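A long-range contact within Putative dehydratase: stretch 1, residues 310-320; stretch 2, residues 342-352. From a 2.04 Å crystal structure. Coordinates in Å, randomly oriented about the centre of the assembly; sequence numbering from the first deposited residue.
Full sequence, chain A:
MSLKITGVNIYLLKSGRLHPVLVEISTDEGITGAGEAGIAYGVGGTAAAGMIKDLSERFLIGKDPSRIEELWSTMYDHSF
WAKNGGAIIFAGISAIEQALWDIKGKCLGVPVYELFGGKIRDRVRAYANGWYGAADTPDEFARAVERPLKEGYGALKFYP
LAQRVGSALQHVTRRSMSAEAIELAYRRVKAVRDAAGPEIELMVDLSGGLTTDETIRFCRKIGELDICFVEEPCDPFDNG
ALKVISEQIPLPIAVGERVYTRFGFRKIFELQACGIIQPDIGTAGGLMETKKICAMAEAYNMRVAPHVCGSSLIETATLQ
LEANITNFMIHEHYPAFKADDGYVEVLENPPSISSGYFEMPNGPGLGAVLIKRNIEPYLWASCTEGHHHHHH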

ATOM      1  N   GLY A 310      12.565  31.442 -23.385  1.00 13.92           N
ATOM      2  CA  GLY A 310      12.042  32.795 -23.344  1.00 15.19           C
ATOM      3  C   GLY A 310      13.076  33.723 -23.945  1.00 14.10           C
ATOM      4  O   GLY A 310      13.694  33.393 -24.949  1.00 15.36           O
ATOM      5  N   SER A 311      13.273  34.883 -23.339  1.00 13.15           N
ATOM      6  CA  SER A 311      14.256  35.826 -23.853  1.00 13.47           C
ATOM      7  C   SER A 311      15.610  35.550 -23.189  1.00 13.54           C
ATOM      8  O   SER A 311      15.738  34.639 -22.363  1.00 13.38           O
ATOM      9  N   SER A 312      16.616  36.335 -23.555  1.00 14.33           N
ATOM     10  CA  SER A 312      17.953  36.200 -22.977  1.00 13.40           C
ATOM     11  C   SER A 312      17.920  36.383 -21.455  1.00 13.75           C
ATOM     12  O   SER A 312      18.787  35.870 -20.742  1.00 14.81           O
ATOM     13  N   LEU A 313      16.940  37.130 -20.959  1.00 12.44           N
ATOM     14  CA  LEU A 313      16.842  37.363 -19.520  1.00 13.00           C
ATOM     15  C   LEU A 313      16.625  36.068 -18.737  1.00 12.59           C
ATOM     16  O   LEU A 313      17.435  35.716 -17.881  1.00 13.99           O
ATOM     17  N   ILE A 314      15.548  35.343 -19.020  1.00 13.57           N
ATOM     18  CA  ILE A 314      15.306  34.107 -18.277  1.00 13.67           C
ATOM     19  C   ILE A 314      16.418  33.077 -18.470  1.00 13.58           C
ATOM     20  O   ILE A 314      16.683  32.277 -17.579  1.00 14.06           O
ATOM     21  N   GLU A 315      17.083  33.104 -19.620  1.00 15.09           N
ATOM     22  CA  GLU A 315      18.180  32.167 -19.859  1.00 17.94           C
ATOM     23  C   GLU A 315      19.344  32.510 -18.928  1.00 16.52           C
ATOM     24  O   GLU A 315      19.955  31.631 -18.321  1.00 14.37           O
ATOM     25  N   THR A 316      19.648  33.800 -18.817  1.00 15.72           N
ATOM     26  CA  THR A 316      20.739  34.243 -17.960  1.00 15.38           C
ATOM     27  C   THR A 316      20.411  33.981 -16.494  1.00 14.99           C
ATOM     28  O   THR A 316      21.272  33.557 -15.722  1.00 14.52           O
ATOM     29  N   ALA A 317      19.163  34.231 -16.113  1.00 14.65           N
ATOM     30  CA  ALA A 317      18.729  33.996 -14.739  1.00 14.65           C
ATOM     31  C   ALA A 317      18.867  32.512 -14.398  1.00 14.36           C
ATOM     32  O   ALA A 317      19.252  32.147 -13.287  1.00 14.97           O
ATOM     33  N   THR A 318      18.548  31.656 -15.361  1.00 15.35           N
ATOM     34  CA  THR A 318      18.640  30.217 -15.161  1.00 14.05           C
ATOM     35  C   THR A 318      20.086  29.807 -14.890  1.00 13.96           C
ATOM     36  O   THR A 318      20.332  28.866 -14.134  1.00 13.98           O
ATOM     37  N   LEU A 319      21.042  30.514 -15.493  1.00 12.72           N
ATOM     38  CA  LEU A 319      22.457  30.202 -15.271  1.00 13.88           C
ATOM     39  C   LEU A 319      22.828  30.441 -13.808  1.00 14.10           C
ATOM     40  O   LEU A 319      23.713  29.780 -13.269  1.00 13.71           O
ATOM     41  N   GLN A 320      22.150  31.387 -13.166  1.00 13.49           N
ATOM     42  CA  GLN A 320      22.416  31.666 -11.753  1.00 16.21           C
ATOM     43  C   GLN A 320      22.184  30.393 -10.943  1.00 16.69           C
ATOM     44  O   GLN A 320      22.941  30.075 -10.029  1.00 18.46           O
ATOM     45  N   GLY A 342      12.018  39.838 -36.317  1.00 17.60           N
ATOM     46  CA  GLY A 342      11.443  40.513 -35.172  1.00 18.35           C
ATOM     47  C   GLY A 342      11.959  40.059 -33.818  1.00 18.86           C
ATOM     48  O   GLY A 342      11.426  40.482 -32.792  1.00 18.35           O
ATOM     49  N   TYR A 343      12.971  39.196 -33.795  1.00 16.94           N
ATOM     50  CA  TYR A 343      13.534  38.757 -32.519  1.00 16.38           C
ATOM     51  C   TYR A 343      14.003  40.007 -31.779  1.00 16.94           C
ATOM     52  O   TYR A 343      14.625  40.893 -32.374  1.00 14.45           O
ATOM     53  N   VAL A 344      13.712  40.075 -30.485  1.00 15.45           N
ATOM     54  CA  VAL A 344      14.109  41.215 -29.678  1.00 16.64           C
ATOM     55  C   VAL A 344      15.133  40.849 -28.613  1.00 17.94           C
ATOM     56  O   VAL A 344      14.841  40.074 -27.702  1.00 17.54           O
ATOM     57  N   GLU A 345      16.333  41.411 -28.726  1.00 18.15           N
ATOM     58  CA  GLU A 345      17.375  41.167 -27.738  1.00 18.68           C
ATOM     59  C   GLU A 345      17.082  42.074 -26.542  1.00 18.15           C
ATOM     60  O   GLU A 345      17.125  43.298 -26.658  1.00 17.91           O
ATOM     61  N   VAL A 346      16.777  41.474 -25.395  1.00 18.65           N
ATOM     62  CA  VAL A 346      16.455  42.250 -24.198  1.00 16.17           C
ATOM     63  C   VAL A 346      17.672  42.576 -23.336  1.00 16.82           C
ATOM     64  O   VAL A 346      17.595  43.415 -22.444  1.00 15.25           O
ATOM     65  N   LEU A 347      18.796  41.922 -23.594  1.00 18.28           N
ATOM     66  CA  LEU A 347      19.981  42.174 -22.784  1.00 18.49           C
ATOM     67  C   LEU A 347      21.095  42.879 -23.527  1.00 21.06           C
ATOM     68  O   LEU A 347      21.307  42.656 -24.717  1.00 20.29           O
ATOM     69  N   GLU A 348      21.819  43.725 -22.805  1.00 23.30           N
ATOM     70  CA  GLU A 348      22.934  44.446 -23.391  1.00 27.47           C
ATOM     71  C   GLU A 348      24.081  43.452 -23.546  1.00 27.69           C
ATOM     72  O   GLU A 348      24.872  43.524 -24.489  1.00 26.15           O
ATOM     73  N   ASN A 349      24.140  42.506 -22.617  1.00 26.87           N
ATOM     74  CA  ASN A 349      25.187  41.494 -22.602  1.00 29.76           C
ATOM     75  C   ASN A 349      24.604  40.087 -22.520  1.00 30.77           C
ATOM     76  O   ASN A 349      24.742  39.400 -21.506  1.00 31.48           O
ATOM     77  N   PRO A 350      23.941  39.637 -23.592  1.00 30.35           N
ATOM     78  CA  PRO A 350      23.355  38.298 -23.583  1.00 31.25           C
ATOM     79  C   PRO A 350      24.436  37.235 -23.447  1.00 33.13           C
ATOM     80  O   PRO A 350      25.580  37.448 -23.841  1.00 32.61           O
ATOM     81  N   PRO A 351      24.091  36.077 -22.872  1.00 34.89           N
ATOM     82  CA  PRO A 351      25.089  35.017 -22.717  1.00 36.43           C
ATOM     83  C   PRO A 351      25.395  34.426 -24.088  1.00 36.38           C
ATOM     84  O   PRO A 351      24.485  34.199 -24.881  1.00 38.35           O
ATOM     85  N   SER A 352      26.665  34.190 -24.384  1.00 36.37           N
ATOM     86  CA  SER A 352      26.997  33.623 -25.685  1.00 37.31           C
ATOM     87  C   SER A 352      27.484  32.183 -25.580  1.00 34.26           C
ATOM     88  O   SER A 352      28.427  31.890 -24.849  1.00 32.42           O
TER

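Ser-312, Pro-351 and Leu-347 cover the most surface in this contact, which buries 396 Å² in total. Ser-312 opens the helix with its CA-to-CB bond toward the other stretch. Its m rotamer (chi1 -62°) brings OG to 2.7 Å from Glu-345 OE2, a hydrogen bond donated by the serine. Glu-345 points away at CB, yet its bent chain (chi2 53°, chi3 65°) returns the carboxylate to the helix. That carboxylate is held within its own loop: OE2 accepts from Leu-347 N at 3.1 Å, and OE1 from Tyr-343 OH at 2.7 Å.

Water 1 joins the backbones of the two stretches and also the Tyr-343 hydroxyl, accepting from Ser-312 N (3.0 Å) and Val-346 N (3.2 Å) and donating to Val-344 O and Tyr-343 OH (both 2.9 Å).

Leu-347 and Pro-351 both point toward the helix at CA-to-CB. Leu-347, in the m,t rotamer, directs CD1 to 3.4 Å from Ser-312 O and 3.3 Å from Thr-316 OG1, while its CD2 lies 4.4 Å from Leu-313 CD1. The Pro-351 ring puts CD 3.2 Å from Thr-316 OG1 and CB 4.1 Å from CD1 of Leu-319 (m,t). Thr-316 (m) donates from OG1 to Ser-312 O at 2.9 Å, which directs its proton within the helix.

Near the helix start, Val-346 (m) places CG2 3.4 Å from Ser-311 OG, the N-cap atom that accepts from Leu-313 N (3.2 Å), and 4.0 Å from Leu-313 CB.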

ATOM      1  CB  SER A 311      13.819  37.256 -23.538  1.00 13.76           C
ATOM      2  OG  SER A 311      14.011  37.532 -22.158  1.00 14.56           O
ATOM      3  CB  SER A 312      18.896  37.249 -23.571  1.00 13.17           C
ATOM      4  OG  SER A 312      19.057  37.078 -24.965  1.00 16.70           O
ATOM      5  CB  LEU A 313      15.715  38.358 -19.197  1.00 11.06           C
ATOM      6  CG  LEU A 313      15.467  38.633 -17.700  1.00 12.72           C
ATOM      7  CD1 LEU A 313      16.761  39.080 -17.029  1.00  8.86           C
ATOM      8  CD2 LEU A 313      14.388  39.699 -17.533  1.00  9.48           C
ATOM      9  CB  ILE A 314      13.938  33.471 -18.620  1.00 12.47           C
ATOM     10  CG1 ILE A 314      13.627  32.371 -17.597  1.00 13.82           C
ATOM     11  CG2 ILE A 314      13.948  32.892 -20.021  1.00 11.23           C
ATOM     12  CD1 ILE A 314      12.141  32.090 -17.430  1.00 14.74           C
ATOM     13  CB  GLU A 315      18.666  32.243 -21.312  1.00 20.51           C
ATOM     14  CG  GLU A 315      17.662  31.772 -22.344  1.00 28.34           C
ATOM     15  CD  GLU A 315      18.195  31.873 -23.764  1.00 32.19           C
ATOM     16  OE1 GLU A 315      19.318  31.373 -24.007  1.00 34.74           O
ATOM     17  OE2 GLU A 315      17.493  32.446 -24.632  1.00 30.29           O
ATOM     18  CB  THR A 316      21.025  35.738 -18.175  1.00 14.98           C
ATOM     19  OG1 THR A 316      21.389  35.948 -19.542  1.00 17.46           O
ATOM     20  CG2 THR A 316      22.160  36.210 -17.275  1.00 17.10           C
ATOM     21  CB  ALA A 317      17.285  34.437 -14.570  1.00 14.07           C
ATOM     22  CB  THR A 318      18.092  29.457 -16.386  1.00 14.82           C
ATOM     23  OG1 THR A 318      16.684  29.711 -16.505  1.00 13.83           O
ATOM     24  CG2 THR A 318      18.323  27.951 -16.243  1.00 15.41           C
ATOM     25  CB  LEU A 319      23.362  31.046 -16.178  1.00 12.90           C
ATOM     26  CG  LEU A 319      23.240  30.822 -17.686  1.00 13.28           C
ATOM     27  CD1 LEU A 319      24.269  31.688 -18.408  1.00 16.23           C
ATOM     28  CD2 LEU A 319      23.448  29.352 -18.017  1.00 14.58           C
ATOM     29  CB  GLN A 320      21.487  32.765 -11.232  1.00 14.81           C
ATOM     30  CG  GLN A 320      21.799  34.167 -11.750  1.00 16.53           C
ATOM     31  CD  GLN A 320      23.191  34.635 -11.363  1.00 15.76           C
ATOM     32  OE1 GLN A 320      23.614  34.465 -10.222  1.00 18.11           O
ATOM     33  NE2 GLN A 320      23.901  35.246 -12.308  1.00 16.42           N
ATOM     34  CB  TYR A 343      14.737  37.832 -32.729  1.00 16.70           C
ATOM     35  CG  TYR A 343      15.576  37.655 -31.474  1.00 17.07           C
ATOM     36  CD1 TYR A 343      15.110  36.902 -30.393  1.00 16.34           C
ATOM     37  CD2 TYR A 343      16.822  38.275 -31.357  1.00 17.01           C
ATOM     38  CE1 TYR A 343      15.868  36.774 -29.222  1.00 17.05           C
ATOM     39  CE2 TYR A 343      17.585  38.156 -30.193  1.00 17.99           C
ATOM     40  CZ  TYR A 343      17.101  37.404 -29.132  1.00 16.39           C
ATOM     41  OH  TYR A 343      17.851  37.287 -27.984  1.00 16.98           O
ATOM     42  CB  VAL A 344      12.887  41.849 -28.967  1.00 17.59           C
ATOM     43  CG1 VAL A 344      13.346  42.985 -28.047  1.00 15.71           C
ATOM     44  CG2 VAL A 344      11.903  42.364 -30.002  1.00 18.19           C
ATOM     45  CB  GLU A 345      18.751  41.499 -28.315  1.00 19.54           C
ATOM     46  CG  GLU A 345      19.887  41.250 -27.333  1.00 19.00           C
ATOM     47  CD  GLU A 345      19.849  39.843 -26.755  1.00 19.38           C
ATOM     48  OE1 GLU A 345      20.032  38.882 -27.530  1.00 17.51           O
ATOM     49  OE2 GLU A 345      19.627  39.705 -25.529  1.00 16.84           O
ATOM     50  CB  VAL A 346      15.417  41.505 -23.310  1.00 15.52           C
ATOM     51  CG1 VAL A 346      14.167  41.182 -24.123  1.00 13.29           C
ATOM     52  CG2 VAL A 346      16.034  40.230 -22.748  1.00 13.28           C
ATOM     53  CB  LEU A 347      20.526  40.864 -22.214  1.00 18.10           C
ATOM     54  CG  LEU A 347      19.615  40.091 -21.260  1.00 17.40           C
ATOM     55  CD1 LEU A 347      20.387  38.911 -20.693  1.00 14.99           C
ATOM     56  CD2 LEU A 347      19.136  41.011 -20.142  1.00 15.67           C
ATOM     57  CB  GLU A 348      23.357  45.589 -22.469  1.00 30.53           C
ATOM     58  CG  GLU A 348      24.225  46.616 -23.149  1.00 37.67           C
ATOM     59  CD  GLU A 348      23.458  47.395 -24.192  1.00 40.20           C
ATOM     60  OE1 GLU A 348      22.533  48.148 -23.802  1.00 41.60           O
ATOM     61  OE2 GLU A 348      23.774  47.249 -25.394  1.00 41.97           O
ATOM     62  CB  ASN A 349      26.092  41.753 -21.407  1.00 31.92           C
ATOM     63  CG  ASN A 349      25.343  42.400 -20.256  1.00 37.49           C
ATOM     64  OD1 ASN A 349      24.358  41.849 -19.746  1.00 38.40           O
ATOM     65  ND2 ASN A 349      25.794  43.583 -19.847  1.00 38.32           N
ATOM     66  CB  PRO A 350      22.629  38.235 -24.924  1.00 29.81           C
ATOM     67  CG  PRO A 350      23.485  39.092 -25.798  1.00 30.13           C
ATOM     68  CD  PRO A 350      23.796  40.271 -24.914  1.00 29.07           C
ATOM     69  CB  PRO A 351      24.387  34.029 -21.791  1.00 36.66           C
ATOM     70  CG  PRO A 351      22.959  34.144 -22.222  1.00 37.43           C
ATOM     71  CD  PRO A 351      22.777  35.645 -22.363  1.00 37.09           C
ATOM     72  CB  SER A 352      28.052  34.483 -26.392  1.00 39.40           C
ATOM     73  OG  SER A 352      29.251  34.555 -25.641  1.00 44.62           O
TER
HETATM   74  O   HOH W   1      16.237  38.355 -25.805  1.00  9.23           O